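Local coordinates for ABC-type transport system, sugar-family extracellular solute-binding protein (Peptoclostridium difficile 630, PDB 6HNI) that is a lipoprotein that binds free tyrosine and has adhesive properties, and probably delivers its ligand to an ABC importer, at residues H34-A39 with I256-L261. The protein carries 1 engineered substitution. Residues are numbered along the deposited sequence; the frame is centred on the assembly and turned at random.
Sequences HPALDA and INYEKL. With TYR (tyrosine), chain B.
Ala39 and Glu259, near the N-terminal ends of helices 35-50 and 258-273, bring their CA atoms to 4.5 Å of each other, and Glu259 CA makes a CA-H...O contact of 3.4 Å to Ala39 O. The methyl of Ala36 sits over the centre of the Tyr258 ring, with CB 3.6 Å from the centroid and 9° off the ring normal, a CH-pi contact. Ile256 CD1 lies against the opposite face, nearer the rim, and the ring is held between them. Ala39 CB packs on Tyr258 CB at 4.0 Å. Glu259 CG is anti to the backbone N (chi1 -173°), and the extended chain forms a salt bridge with Lys46, further along helix 35-50. Asn257 is the N-cap of helix 258-273: its OD1 accepts from Lys260 N at 3.0 Å.

His34, Ala36 and Tyr258 line the pocket of the bound tyrosine. Tyr258 OH is 3.5 Å from ligand CE2 and hydrogen-bonds to Asp137, which also binds the ligand. At the N-cap of helix 35-50, His34 CE1 is 3.5 Å from ligand CE1, and His34 NE2 is hydrogen-bonded to Asn218 OD1, whose ND2 bonds the ligand. The arrangement forms one wall of the tyrosine pocket in the closed, ligand-bound form of a periplasmic-binding-protein fold.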
loop_
_atom_site.group_PDB
_atom_site.type_symbol
_atom_site.label_atom_id
_atom_site.label_comp_id
_atom_site.label_asym_id
_atom_site.label_seq_id
_atom_site.Cartn_x
_atom_site.Cartn_y
_atom_site.Cartn_z
ATOM N N HIS A 34 0.182 -1.119 9.365
ATOM C CA HIS A 34 -0.143 -2.353 8.627
ATOM C C HIS A 34 1.170 -2.783 7.927
ATOM O O HIS A 34 2.067 -1.939 7.780
ATOM C CB HIS A 34 -1.401 -2.311 7.734
ATOM C CG HIS A 34 -1.371 -1.431 6.509
ATOM N ND1 HIS A 34 -0.762 -1.804 5.328
ATOM C CD2 HIS A 34 -2.050 -0.284 6.228
ATOM C CE1 HIS A 34 -1.016 -0.885 4.406
ATOM N NE2 HIS A 34 -1.823 0.034 4.915
ATOM N N PRO A 35 1.322 -4.063 7.563
ATOM C CA PRO A 35 2.679 -4.530 7.251
ATOM C C PRO A 35 3.420 -3.770 6.189
ATOM O O PRO A 35 4.639 -3.484 6.342
ATOM C CB PRO A 35 2.487 -6.001 6.882
ATOM C CG PRO A 35 1.302 -6.412 7.737
ATOM C CD PRO A 35 0.406 -5.205 7.740
ATOM N N ALA A 36 2.773 -3.396 5.139
ATOM C CA ALA A 36 3.426 -2.711 4.044
ATOM C C ALA A 36 3.926 -1.375 4.514
ATOM O O ALA A 36 5.048 -0.942 4.148
ATOM C CB ALA A 36 2.442 -2.516 2.867
ATOM N N LEU A 37 3.120 -0.638 5.264
ATOM C CA LEU A 37 3.560 0.701 5.683
ATOM C C LEU A 37 4.731 0.601 6.634
ATOM O O LEU A 37 5.698 1.393 6.503
ATOM C CB LEU A 37 2.425 1.508 6.300
ATOM C CG LEU A 37 1.128 1.613 5.460
ATOM C CD1 LEU A 37 0.232 2.661 6.032
ATOM C CD2 LEU A 37 1.369 1.881 3.980
ATOM N N ASP A 38 4.669 -0.312 7.565
ATOM C CA ASP A 38 5.780 -0.562 8.519
ATOM C C ASP A 38 7.050 -0.925 7.772
ATOM O O ASP A 38 8.164 -0.464 8.124
ATOM C CB ASP A 38 5.436 -1.748 9.433
ATOM C CG ASP A 38 4.371 -1.446 10.506
ATOM O OD1 ASP A 38 3.930 -0.268 10.661
ATOM O OD2 ASP A 38 3.946 -2.440 11.206
ATOM N N ALA A 39 6.934 -1.733 6.738
ATOM C CA ALA A 39 8.116 -2.177 5.959
ATOM C C ALA A 39 8.784 -0.994 5.271
ATOM O O ALA A 39 10.055 -0.902 5.220
ATOM C CB ALA A 39 7.749 -3.276 4.950
ATOM N N ILE A 256 4.898 -6.421 -4.825
ATOM C CA ILE A 256 6.236 -5.793 -4.660
ATOM C C ILE A 256 6.708 -5.889 -3.237
ATOM O O ILE A 256 5.985 -6.221 -2.281
ATOM C CB ILE A 256 6.204 -4.335 -5.108
ATOM C CG1 ILE A 256 5.370 -3.482 -4.131
ATOM C CG2 ILE A 256 5.796 -4.217 -6.569
ATOM C CD1 ILE A 256 5.567 -2.002 -4.237
ATOM N N ASN A 257 7.997 -5.578 -3.070
ATOM C CA ASN A 257 8.653 -5.608 -1.737
ATOM C C ASN A 257 8.684 -4.213 -1.178
ATOM O O ASN A 257 9.446 -3.316 -1.654
ATOM C CB ASN A 257 10.080 -6.184 -1.906
ATOM C CG ASN A 257 10.834 -6.337 -0.604
ATOM O OD1 ASN A 257 10.761 -5.491 0.270
ATOM N ND2 ASN A 257 11.636 -7.424 -0.506
ATOM N N TYR A 258 7.901 -3.995 -0.126
ATOM C CA TYR A 258 7.746 -2.643 0.410
ATOM C C TYR A 258 8.980 -2.148 1.210
ATOM O O TYR A 258 9.254 -0.944 1.210
ATOM C CB TYR A 258 6.485 -2.562 1.264
ATOM C CG TYR A 258 5.233 -2.282 0.432
ATOM C CD1 TYR A 258 4.584 -3.324 -0.259
ATOM C CD2 TYR A 258 4.710 -1.031 0.330
ATOM C CE1 TYR A 258 3.467 -3.061 -1.006
ATOM C CE2 TYR A 258 3.524 -0.782 -0.396
ATOM C CZ TYR A 258 2.951 -1.822 -1.080
ATOM O OH TYR A 258 1.768 -1.613 -1.801
ATOM N N GLU A 259 9.697 -3.069 1.835
ATOM C CA GLU A 259 10.964 -2.652 2.499
ATOM C C GLU A 259 11.902 -2.107 1.441
ATOM O O GLU A 259 12.564 -1.055 1.670
ATOM C CB GLU A 259 11.574 -3.795 3.267
ATOM C CG GLU A 259 12.785 -3.251 4.060
ATOM C CD GLU A 259 13.429 -4.227 5.045
ATOM O OE1 GLU A 259 12.780 -5.200 5.522
ATOM O OE2 GLU A 259 14.612 -3.976 5.386
ATOM N N LYS A 260 12.053 -2.786 0.316
ATOM C CA LYS A 260 12.915 -2.259 -0.783
ATOM C C LYS A 260 12.430 -0.934 -1.309
ATOM O O LYS A 260 13.214 -0.054 -1.718
ATOM C CB LYS A 260 13.116 -3.269 -1.906
ATOM C CG LYS A 260 13.801 -4.548 -1.455
ATOM C CD LYS A 260 13.977 -5.541 -2.579
ATOM C CE LYS A 260 14.746 -6.762 -2.144
ATOM N NZ LYS A 260 15.191 -7.488 -3.347
ATOM N N LEU A 261 11.118 -0.759 -1.409
ATOM C CA LEU A 261 10.533 0.516 -1.854
ATOM C C LEU A 261 10.887 1.666 -0.885
ATOM O O LEU A 261 11.214 2.770 -1.328
ATOM C CB LEU A 261 9.006 0.390 -2.059
ATOM C CG LEU A 261 8.341 1.443 -2.924
ATOM C CD1 LEU A 261 8.610 1.174 -4.409
ATOM C CD2 LEU A 261 6.805 1.458 -2.679
HETATM N N TYR B . -1.314 2.086 -1.801
HETATM C CA TYR B . -1.819 2.653 -0.537
HETATM C C TYR B . -1.900 4.166 -0.656
HETATM O O TYR B . -2.150 4.814 0.353
HETATM C CB TYR B . -1.065 2.123 0.700
HETATM C CG TYR B . -1.265 0.659 0.915
HETATM C CD1 TYR B . -2.554 0.171 1.278
HETATM C CD2 TYR B . -0.294 -0.276 0.717
HETATM C CE1 TYR B . -2.772 -1.177 1.399
HETATM C CE2 TYR B . -0.497 -1.634 0.838
HETATM C CZ TYR B . -1.786 -2.101 1.184
HETATM O OH TYR B . -2.014 -3.459 1.301
HETATM O OXT TYR B . -1.818 4.698 -1.744
#